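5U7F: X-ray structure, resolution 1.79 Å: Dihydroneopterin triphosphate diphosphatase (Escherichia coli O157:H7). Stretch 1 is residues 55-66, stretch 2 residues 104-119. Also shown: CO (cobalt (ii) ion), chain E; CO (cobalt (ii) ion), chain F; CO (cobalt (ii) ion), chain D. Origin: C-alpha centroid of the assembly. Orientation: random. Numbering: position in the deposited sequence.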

ATOM      1  N   ARG A  55       5.616   7.958  -5.780  1.00 27.22           N
ATOM      2  CA  ARG A  55       5.181   9.202  -5.167  1.00 20.66           C
ATOM      3  C   ARG A  55       4.543   8.949  -3.813  1.00 26.81           C
ATOM      4  O   ARG A  55       4.872   9.624  -2.850  1.00 23.11           O
ATOM      5  CB  ARG A  55       4.209   9.954  -6.051  1.00 29.66           C
ATOM      6  CG  ARG A  55       3.663  11.226  -5.378  1.00 26.98           C
ATOM      7  CD  ARG A  55       2.645  11.913  -6.187  1.00 27.64           C
ATOM      8  NE  ARG A  55       1.682  10.976  -6.762  1.00 25.13           N
ATOM      9  CZ  ARG A  55       0.660  10.445  -6.106  1.00 25.07           C
ATOM     10  NH1 ARG A  55       0.423  10.777  -4.834  1.00 27.20           N
ATOM     11  NH2 ARG A  55      -0.142   9.593  -6.734  1.00 28.63           N
ATOM     12  N   GLU A  56       3.610   8.001  -3.747  1.00 22.15           N
ATOM     13  CA  GLU A  56       2.930   7.671  -2.506  1.00 21.31           C
ATOM     14  C   GLU A  56       3.904   7.140  -1.447  1.00 21.81           C
ATOM     15  O   GLU A  56       3.724   7.360  -0.262  1.00 23.49           O
ATOM     16  CB  GLU A  56       1.839   6.647  -2.778  1.00 19.73           C
ATOM     17  CG  GLU A  56       0.702   7.203  -3.605  1.00 17.72           C
ATOM     18  CD  GLU A  56      -0.255   8.140  -2.822  1.00 24.05           C
ATOM     19  OE1 GLU A  56      -0.220   8.094  -1.588  1.00 26.61           O
ATOM     20  OE2 GLU A  56      -1.051   8.888  -3.457  1.00 25.27           O
ATOM     21  N   VAL A  57       4.941   6.434  -1.870  1.00 20.95           N
ATOM     22  CA  VAL A  57       5.894   5.913  -0.906  1.00 22.39           C
ATOM     23  C   VAL A  57       6.652   7.093  -0.281  1.00 19.53           C
ATOM     24  O   VAL A  57       6.876   7.114   0.932  1.00 22.88           O
ATOM     25  CB  VAL A  57       6.861   4.901  -1.546  1.00 28.39           C
ATOM     26  CG1 VAL A  57       8.061   4.624  -0.625  1.00 26.82           C
ATOM     27  CG2 VAL A  57       6.103   3.603  -1.853  1.00 23.71           C
ATOM     28  N   LYS A  58       7.005   8.079  -1.112  1.00 26.57           N
ATOM     29  CA  LYS A  58       7.652   9.297  -0.601  1.00 31.39           C
ATOM     30  C   LYS A  58       6.709  10.050   0.350  1.00 23.96           C
ATOM     31  O   LYS A  58       7.093  10.356   1.467  1.00 29.08           O
ATOM     32  CB  LYS A  58       8.085  10.213  -1.750  1.00 30.40           C
ATOM     33  CG  LYS A  58       9.415  10.930  -1.502  1.00 47.03           C
ATOM     34  CD  LYS A  58       9.695  12.012  -2.546  1.00 51.27           C
ATOM     35  CE  LYS A  58      10.881  12.883  -2.126  1.00 55.62           C
ATOM     36  NZ  LYS A  58      11.132  14.030  -3.060  1.00 57.05           N
ATOM     37  N   GLU A  59       5.476  10.315  -0.102  1.00 26.02           N
ATOM     38  CA  GLU A  59       4.452  11.034   0.696  1.00 25.91           C
ATOM     39  C   GLU A  59       4.065  10.349   2.013  1.00 30.05           C
ATOM     40  O   GLU A  59       3.950  11.013   3.047  1.00 32.22           O
ATOM     41  CB  GLU A  59       3.157  11.237  -0.132  1.00 30.39           C
ATOM     42  CG  GLU A  59       3.269  12.212  -1.318  1.00 33.47           C
ATOM     43  CD  GLU A  59       1.960  12.351  -2.137  1.00 39.55           C
ATOM     44  OE1 GLU A  59       1.962  13.081  -3.160  1.00 36.46           O
ATOM     45  OE2 GLU A  59       0.930  11.745  -1.749  1.00 39.74           O
ATOM     46  N   GLU A  60       3.854   9.034   1.983  1.00 19.49           N
ATOM     47  CA  GLU A  60       3.261   8.322   3.106  1.00 23.66           C
ATOM     48  C   GLU A  60       4.238   7.790   4.139  1.00 23.43           C
ATOM     49  O   GLU A  60       3.889   7.673   5.309  1.00 25.84           O
ATOM     50  CB  GLU A  60       2.422   7.157   2.591  1.00 23.01           C
ATOM     51  CG  GLU A  60       1.203   7.662   1.763  1.00 23.74           C
ATOM     52  CD  GLU A  60       0.071   6.681   1.633  1.00 25.99           C
ATOM     53  OE1 GLU A  60       0.216   5.549   2.105  1.00 21.65           O
ATOM     54  OE2 GLU A  60      -0.980   7.059   1.038  1.00 25.85           O
ATOM     55  N   VAL A  61       5.445   7.429   3.723  1.00 18.70           N
ATOM     56  CA  VAL A  61       6.412   6.954   4.688  1.00 25.80           C
ATOM     57  C   VAL A  61       7.773   7.622   4.516  1.00 22.08           C
ATOM     58  O   VAL A  61       8.746   7.151   5.081  1.00 22.22           O
ATOM     59  CB  VAL A  61       6.559   5.424   4.638  1.00 24.28           C
ATOM     60  CG1 VAL A  61       5.216   4.770   4.980  1.00 29.57           C
ATOM     61  CG2 VAL A  61       7.062   4.951   3.282  1.00 28.17           C
ATOM     62  N   THR A  62       7.820   8.737   3.786  1.00 24.84           N
ATOM     63  CA  THR A  62       9.049   9.542   3.653  1.00 32.45           C
ATOM     64  C   THR A  62      10.288   8.738   3.227  1.00 34.30           C
ATOM     65  O   THR A  62      11.397   8.987   3.690  1.00 29.20           O
ATOM     66  CB  THR A  62       9.388  10.268   4.982  1.00 37.86           C
ATOM     67  OG1 THR A  62       8.183  10.560   5.710  1.00 37.17           O
ATOM     68  CG2 THR A  62      10.136  11.558   4.675  1.00 36.03           C
ATOM     69  N   ILE A  63      10.085   7.757   2.358  1.00 31.81           N
ATOM     70  CA  ILE A  63      11.179   6.987   1.793  1.00 28.25           C
ATOM     71  C   ILE A  63      11.296   7.410   0.346  1.00 32.78           C
ATOM     72  O   ILE A  63      10.345   7.286  -0.406  1.00 31.39           O
ATOM     73  CB  ILE A  63      10.937   5.460   1.919  1.00 26.96           C
ATOM     74  CG1 ILE A  63      11.015   5.069   3.388  1.00 25.79           C
ATOM     75  CG2 ILE A  63      11.940   4.667   1.061  1.00 33.63           C
ATOM     76  CD1 ILE A  63      10.859   3.583   3.706  1.00 18.91           C
ATOM     77  N   ASP A  64      12.445   7.967  -0.027  1.00 30.87           N
ATOM     78  CA  ASP A  64      12.700   8.358  -1.402  1.00 36.25           C
ATOM     79  C   ASP A  64      13.474   7.254  -2.119  1.00 39.10           C
ATOM     80  O   ASP A  64      14.611   6.951  -1.763  1.00 33.62           O
ATOM     81  CB  ASP A  64      13.476   9.669  -1.455  1.00 38.66           C
ATOM     82  CG  ASP A  64      13.609  10.207  -2.860  1.00 46.43           C
ATOM     83  OD1 ASP A  64      13.524   9.411  -3.829  1.00 47.71           O
ATOM     84  OD2 ASP A  64      13.802  11.434  -3.002  1.00 52.95           O
ATOM     85  N   VAL A  65      12.866   6.682  -3.152  1.00 37.59           N
ATOM     86  CA  VAL A  65      13.381   5.441  -3.751  1.00 32.60           C
ATOM     87  C   VAL A  65      14.507   5.707  -4.750  1.00 38.68           C
ATOM     88  O   VAL A  65      15.408   4.886  -4.915  1.00 31.99           O
ATOM     89  CB  VAL A  65      12.224   4.646  -4.455  1.00 34.31           C
ATOM     90  CG1 VAL A  65      12.763   3.513  -5.310  1.00 37.72           C
ATOM     91  CG2 VAL A  65      11.259   4.088  -3.423  1.00 30.63           C
ATOM     92  N   VAL A  66      14.439   6.837  -5.439  1.00 38.45           N
ATOM     93  CA  VAL A  66      15.478   7.198  -6.399  1.00 40.75           C
ATOM     94  C   VAL A  66      16.770   7.502  -5.670  1.00 40.84           C
ATOM     95  O   VAL A  66      17.819   6.927  -5.972  1.00 45.23           O
ATOM     96  CB  VAL A  66      15.074   8.422  -7.240  1.00 43.49           C
ATOM     97  CG1 VAL A  66      16.213   8.846  -8.194  1.00 44.26           C
ATOM     98  CG2 VAL A  66      13.805   8.120  -7.995  1.00 42.60           C
TER
HETATM   99 CO    CO E 204      -1.525   8.721  -0.122  0.99 25.21          CO
HETATM  100 CO    CO F 205      -2.700   5.921   0.806  0.77 23.18          CO
HETATM  101 CO    CO D 203      -2.831   9.965  -3.040  0.81 24.81          CO
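Stretch 2 104-119: CLALPHERQIVFTEHL

The strongest ties between the two stretches are made through cobalt. Stretch 1 begins within a helix that is already under way, whose glutamates E56 and E60 lie one turn apart and so can reach the same metal site; E117 meets them from stretch 2. The chain E cobalt is bound by E56 OE1, E60 OE2 and E117 OE2, each at 2.1 Å, together with waters 2 and 6. E60 OE2 also binds the chain F cobalt at 2.1 Å, as does E117 OE1 at the same distance, so both carboxylates bridge the two ions. Their oxygens E60 OE2 and E117 OE2 are therefore only 2.6 Å apart without a hydrogen bond, the positive metals offsetting a repulsion that two bare carboxylates would feel. E56 OE2 turns to the third cobalt, chain D, at 2.1 Å, and also receives a hydrogen bond from R55 NH1 at 2.8 Å, part of a salt bridge between neighbouring residues of the helix.

Two threonines, one from each stretch, make the direct hydrogen bonds. T116 OG1 donates to E59 O in a very short contact of 2.5 Å, and T62 OG1 donates to V114 O at 2.7 Å. Threonine suits both places, since its compact hydroxyl reaches a main-chain carbonyl while its CA-to-CB bond points toward the opposing stretch. T62 is the first residue to leave helical geometry, and its positive phi of 52° marks the change of course after the helix.

Around these bonds the backbones run in opposite senses: E60 lies by T116 and V61 by F115, with CA atoms 5.3 and 4.6 Å apart. Stretch 2 is loop here, extended from R111 to F115 and then bending at T116 and E117, and no direct main-chain N-H to O hydrogen bond joins it to stretch 1. Instead F115 CA approaches E60 O at 3.3 Å in a CA-H...O contact, and two waters fill in. Water 3 donates to E60 O at 2.7 Å and accepts from E117 N at 2.7 Å; it also lies 2.6 Å from H118 ND1. Water 4 donates to V61 O at 2.5 Å and accepts from V114 N at 3.0 Å. The H118 ring meets E60 edge-on, its CE1 3.4 Å from E60 OE1.

Farther out, the contact becomes apolar. V61 CB packs on I113 CG2 at 3.7 Å. I63, whose CA-to-CB bond points toward stretch 2, extends CD1 to L107 CD1 at 3.8 Å and to I113 CD1 at 4.1 Å; its branched aliphatic chain, in an m,t rotamer, suits a buried position and puts CD1 within reach of several partners. The same CD1 lies over one face of the R111 guanidinium, whose flat surface accepts aliphatic cover while NH1 and NH2 hydrogen-bond elsewhere in the structure. Finally, the strand at residues 104 to 107 presents L105, whose CD2 touches V57 CG1 at 4.1 Å and V65 CG2 at 4.2 Å, joining the helix to the loop beyond it.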

ATOM      1  N   CYS A 104       6.210  -4.134  -4.973  1.00 15.51           N
ATOM      2  CA  CYS A 104       6.915  -4.689  -3.817  1.00 19.87           C
ATOM      3  C   CYS A 104       8.121  -3.783  -3.585  1.00 18.25           C
ATOM      4  O   CYS A 104       8.717  -3.292  -4.536  1.00 21.10           O
ATOM      5  CB  CYS A 104       7.315  -6.159  -4.081  1.00 29.42           C
ATOM      6  SG  CYS A 104       6.059  -7.106  -5.047  1.00 59.67           S
ATOM      7  N   LEU A 105       8.427  -3.478  -2.332  1.00 21.58           N
ATOM      8  CA  LEU A 105       9.610  -2.687  -2.015  1.00 19.09           C
ATOM      9  C   LEU A 105      10.333  -3.309  -0.828  1.00 15.40           C
ATOM     10  O   LEU A 105       9.827  -3.361   0.287  1.00 20.65           O
ATOM     11  CB  LEU A 105       9.255  -1.225  -1.731  1.00 23.44           C
ATOM     12  CG  LEU A 105      10.417  -0.349  -1.242  1.00 23.24           C
ATOM     13  CD1 LEU A 105      11.497  -0.260  -2.317  1.00 28.09           C
ATOM     14  CD2 LEU A 105       9.944   1.024  -0.839  1.00 23.44           C
ATOM     15  N   ALA A 106      11.542  -3.783  -1.109  1.00 17.22           N
ATOM     16  CA  ALA A 106      12.366  -4.465  -0.136  1.00 24.01           C
ATOM     17  C   ALA A 106      13.334  -3.446   0.438  1.00 18.47           C
ATOM     18  O   ALA A 106      14.085  -2.847  -0.310  1.00 27.68           O
ATOM     19  CB  ALA A 106      13.107  -5.613  -0.790  1.00 25.81           C
ATOM     20  N   LEU A 107      13.260  -3.201   1.746  1.00 21.22           N
ATOM     21  CA  LEU A 107      14.274  -2.414   2.423  1.00 23.25           C
ATOM     22  C   LEU A 107      15.314  -3.375   2.973  1.00 24.44           C
ATOM     23  O   LEU A 107      15.012  -4.543   3.234  1.00 26.28           O
ATOM     24  CB  LEU A 107      13.676  -1.578   3.546  1.00 21.88           C
ATOM     25  CG  LEU A 107      12.500  -0.689   3.138  1.00 16.57           C
ATOM     26  CD1 LEU A 107      11.970   0.046   4.358  1.00 31.30           C
ATOM     27  CD2 LEU A 107      12.878   0.294   2.031  1.00 19.86           C
ATOM     28  N   PRO A 108      16.551  -2.902   3.151  1.00 25.74           N
ATOM     29  CA  PRO A 108      17.537  -3.864   3.642  1.00 23.06           C
ATOM     30  C   PRO A 108      17.312  -4.284   5.085  1.00 27.51           C
ATOM     31  O   PRO A 108      17.600  -5.432   5.433  1.00 30.49           O
ATOM     32  CB  PRO A 108      18.876  -3.117   3.488  1.00 31.54           C
ATOM     33  CG  PRO A 108      18.527  -1.686   3.342  1.00 30.41           C
ATOM     34  CD  PRO A 108      17.171  -1.640   2.709  1.00 30.51           C
ATOM     35  N   HIS A 109      16.763  -3.377   5.889  1.00 26.02           N
ATOM     36  CA  HIS A 109      16.494  -3.610   7.303  1.00 23.50           C
ATOM     37  C   HIS A 109      15.183  -2.932   7.698  1.00 22.65           C
ATOM     38  O   HIS A 109      14.742  -1.989   7.039  1.00 23.24           O
ATOM     39  CB  HIS A 109      17.621  -3.056   8.196  1.00 24.97           C
ATOM     40  CG  HIS A 109      18.993  -3.585   7.872  1.00 31.56           C
ATOM     41  ND1 HIS A 109      19.460  -4.793   8.344  1.00 31.25           N
ATOM     42  CD2 HIS A 109      19.995  -3.062   7.125  1.00 35.81           C
ATOM     43  CE1 HIS A 109      20.691  -4.991   7.904  1.00 35.31           C
ATOM     44  NE2 HIS A 109      21.040  -3.957   7.159  1.00 33.97           N
ATOM     45  N   GLU A 110      14.585  -3.388   8.785  1.00 25.58           N
ATOM     46  CA  GLU A 110      13.510  -2.626   9.415  1.00 24.67           C
ATOM     47  C   GLU A 110      14.104  -1.254   9.737  1.00 33.87           C
ATOM     48  O   GLU A 110      15.323  -1.130   9.944  1.00 28.02           O
ATOM     49  CB  GLU A 110      12.963  -3.338  10.662  1.00 26.36           C
ATOM     50  CG  GLU A 110      12.459  -4.731  10.326  1.00 23.66           C
ATOM     51  CD  GLU A 110      11.922  -5.492  11.506  1.00 27.15           C
ATOM     52  OE1 GLU A 110      11.746  -4.905  12.591  1.00 31.52           O
ATOM     53  OE2 GLU A 110      11.669  -6.706  11.345  1.00 29.25           O
ATOM     54  N   ARG A 111      13.279  -0.217   9.696  1.00 29.33           N
ATOM     55  CA  ARG A 111      13.730   1.113  10.094  1.00 27.49           C
ATOM     56  C   ARG A 111      12.618   1.896  10.744  1.00 35.41           C
ATOM     57  O   ARG A 111      11.457   1.497  10.764  1.00 27.17           O
ATOM     58  CB  ARG A 111      14.259   1.908   8.899  1.00 27.27           C
ATOM     59  CG  ARG A 111      13.199   2.227   7.861  1.00 26.05           C
ATOM     60  CD  ARG A 111      13.629   3.266   6.853  1.00 32.97           C
ATOM     61  NE  ARG A 111      14.497   2.698   5.827  1.00 33.19           N
ATOM     62  CZ  ARG A 111      14.940   3.366   4.769  1.00 33.91           C
ATOM     63  NH1 ARG A 111      14.586   4.631   4.581  1.00 30.66           N
ATOM     64  NH2 ARG A 111      15.734   2.757   3.890  1.00 41.42           N
ATOM     65  N   GLN A 112      12.998   3.064  11.214  1.00 31.86           N
ATOM     66  CA  GLN A 112      12.107   3.947  11.920  1.00 38.19           C
ATOM     67  C   GLN A 112      11.387   4.765  10.860  1.00 35.67           C
ATOM     68  O   GLN A 112      12.037   5.346  10.002  1.00 41.11           O
ATOM     69  CB  GLN A 112      12.918   4.807  12.897  1.00 41.67           C
ATOM     70  CG  GLN A 112      13.918   3.982  13.785  1.00 52.31           C
ATOM     71  CD  GLN A 112      15.215   3.492  13.065  1.00 55.47           C
ATOM     72  OE1 GLN A 112      15.605   4.005  12.003  1.00 36.09           O
ATOM     73  NE2 GLN A 112      15.871   2.483  13.657  1.00 49.37           N
ATOM     74  N   ILE A 113      10.050   4.768  10.887  1.00 32.64           N
ATOM     75  CA  ILE A 113       9.240   5.393   9.851  1.00 30.23           C
ATOM     76  C   ILE A 113       8.553   6.683  10.311  1.00 29.54           C
ATOM     77  O   ILE A 113       7.870   6.703  11.330  1.00 31.94           O
ATOM     78  CB  ILE A 113       8.124   4.401   9.347  1.00 29.53           C
ATOM     79  CG1 ILE A 113       8.731   3.108   8.792  1.00 25.55           C
ATOM     80  CG2 ILE A 113       7.224   5.051   8.286  1.00 32.99           C
ATOM     81  CD1 ILE A 113       9.608   3.312   7.595  1.00 31.43           C
ATOM     82  N   VAL A 114       8.733   7.738   9.526  1.00 27.33           N
ATOM     83  CA  VAL A 114       7.964   8.959   9.662  1.00 27.80           C
ATOM     84  C   VAL A 114       6.814   8.961   8.677  1.00 29.40           C
ATOM     85  O   VAL A 114       7.034   8.928   7.468  1.00 29.01           O
ATOM     86  CB  VAL A 114       8.843  10.182   9.428  1.00 32.56           C
ATOM     87  CG1 VAL A 114       8.018  11.450   9.484  1.00 31.18           C
ATOM     88  CG2 VAL A 114       9.948  10.209  10.465  1.00 34.20           C
ATOM     89  N   PHE A 115       5.587   9.018   9.196  1.00 23.56           N
ATOM     90  CA  PHE A 115       4.392   8.867   8.357  1.00 29.79           C
ATOM     91  C   PHE A 115       3.560  10.142   8.357  1.00 36.18           C
ATOM     92  O   PHE A 115       3.685  10.962   9.272  1.00 36.06           O
ATOM     93  CB  PHE A 115       3.558   7.671   8.845  1.00 24.85           C
ATOM     94  CG  PHE A 115       3.307   7.674  10.328  1.00 34.40           C
ATOM     95  CD1 PHE A 115       4.173   7.017  11.189  1.00 31.03           C
ATOM     96  CD2 PHE A 115       2.217   8.341  10.864  1.00 28.01           C
ATOM     97  CE1 PHE A 115       3.958   7.020  12.559  1.00 29.82           C
ATOM     98  CE2 PHE A 115       1.995   8.356  12.246  1.00 30.66           C
ATOM     99  CZ  PHE A 115       2.870   7.683  13.092  1.00 35.01           C
ATOM    100  N   THR A 116       2.716  10.300   7.338  1.00 36.70           N
ATOM    101  CA  THR A 116       1.912  11.518   7.159  1.00 36.75           C
ATOM    102  C   THR A 116       0.397  11.242   7.072  1.00 36.56           C
ATOM    103  O   THR A 116      -0.419  11.981   7.625  1.00 44.60           O
ATOM    104  CB  THR A 116       2.366  12.266   5.890  1.00 35.52           C
ATOM    105  OG1 THR A 116       2.208  11.418   4.747  1.00 39.05           O
ATOM    106  CG2 THR A 116       3.820  12.662   5.993  1.00 38.01           C
ATOM    107  N   GLU A 117       0.028  10.161   6.397  1.00 38.42           N
ATOM    108  CA  GLU A 117      -1.368   9.837   6.121  1.00 33.14           C
ATOM    109  C   GLU A 117      -2.003   8.945   7.203  1.00 34.28           C
ATOM    110  O   GLU A 117      -3.217   8.718   7.196  1.00 37.24           O
ATOM    111  CB  GLU A 117      -1.440   9.154   4.727  1.00 36.79           C
ATOM    112  CG  GLU A 117      -2.837   8.865   4.174  1.00 36.95           C
ATOM    113  CD  GLU A 117      -2.800   8.292   2.741  1.00 38.12           C
ATOM    114  OE1 GLU A 117      -3.161   7.094   2.551  1.00 29.92           O
ATOM    115  OE2 GLU A 117      -2.414   9.044   1.802  1.00 36.77           O
ATOM    116  N   HIS A 118      -1.192   8.452   8.140  1.00 23.16           N
ATOM    117  CA  HIS A 118      -1.633   7.404   9.058  1.00 23.56           C
ATOM    118  C   HIS A 118      -1.503   7.804  10.537  1.00 21.22           C
ATOM    119  O   HIS A 118      -1.006   8.869  10.829  1.00 26.96           O
ATOM    120  CB  HIS A 118      -0.832   6.145   8.784  1.00 18.87           C
ATOM    121  CG  HIS A 118      -1.102   5.548   7.435  1.00 22.69           C
ATOM    122  ND1 HIS A 118      -0.498   6.011   6.286  1.00 23.89           N
ATOM    123  CD2 HIS A 118      -1.954   4.572   7.045  1.00 21.65           C
ATOM    124  CE1 HIS A 118      -0.936   5.323   5.249  1.00 25.90           C
ATOM    125  NE2 HIS A 118      -1.812   4.430   5.679  1.00 22.74           N
ATOM    126  N   LEU A 119      -1.922   6.927  11.439  1.00 18.29           N
ATOM    127  CA  LEU A 119      -1.916   7.212  12.878  1.00 24.09           C
ATOM    128  C   LEU A 119      -0.711   6.589  13.606  1.00 26.86           C
ATOM    129  O   LEU A 119      -0.283   7.065  14.675  1.00 23.10           O
ATOM    130  CB  LEU A 119      -3.205   6.702  13.500  1.00 22.53           C
ATOM    131  CG  LEU A 119      -4.519   7.373  13.088  1.00 28.24           C
ATOM    132  CD1 LEU A 119      -5.709   6.591  13.581  1.00 28.57           C
ATOM    133  CD2 LEU A 119      -4.592   8.793  13.622  1.00 31.92           C
TER
HETATM  134  O   HOH W   1      -1.682  11.785  -3.234  1.00 36.63           O
HETATM  135  O   HOH W   2      -0.083  10.217   0.401  1.00 29.49           O
HETATM  136  O   HOH W   3       1.339   7.860   6.094  1.00 23.25           O
HETATM  137  O   HOH W   4      10.347   7.424   7.032  1.00 34.49           O
HETATM  138  O   HOH W   5      -4.665  11.291  -2.720  1.00 30.54           O
HETATM  139  O   HOH W   6      -2.237  10.191  -1.130  1.00 30.97           O
HETATM  140  O   HOH W   7      -3.271   9.836  -5.124  1.00 31.89           O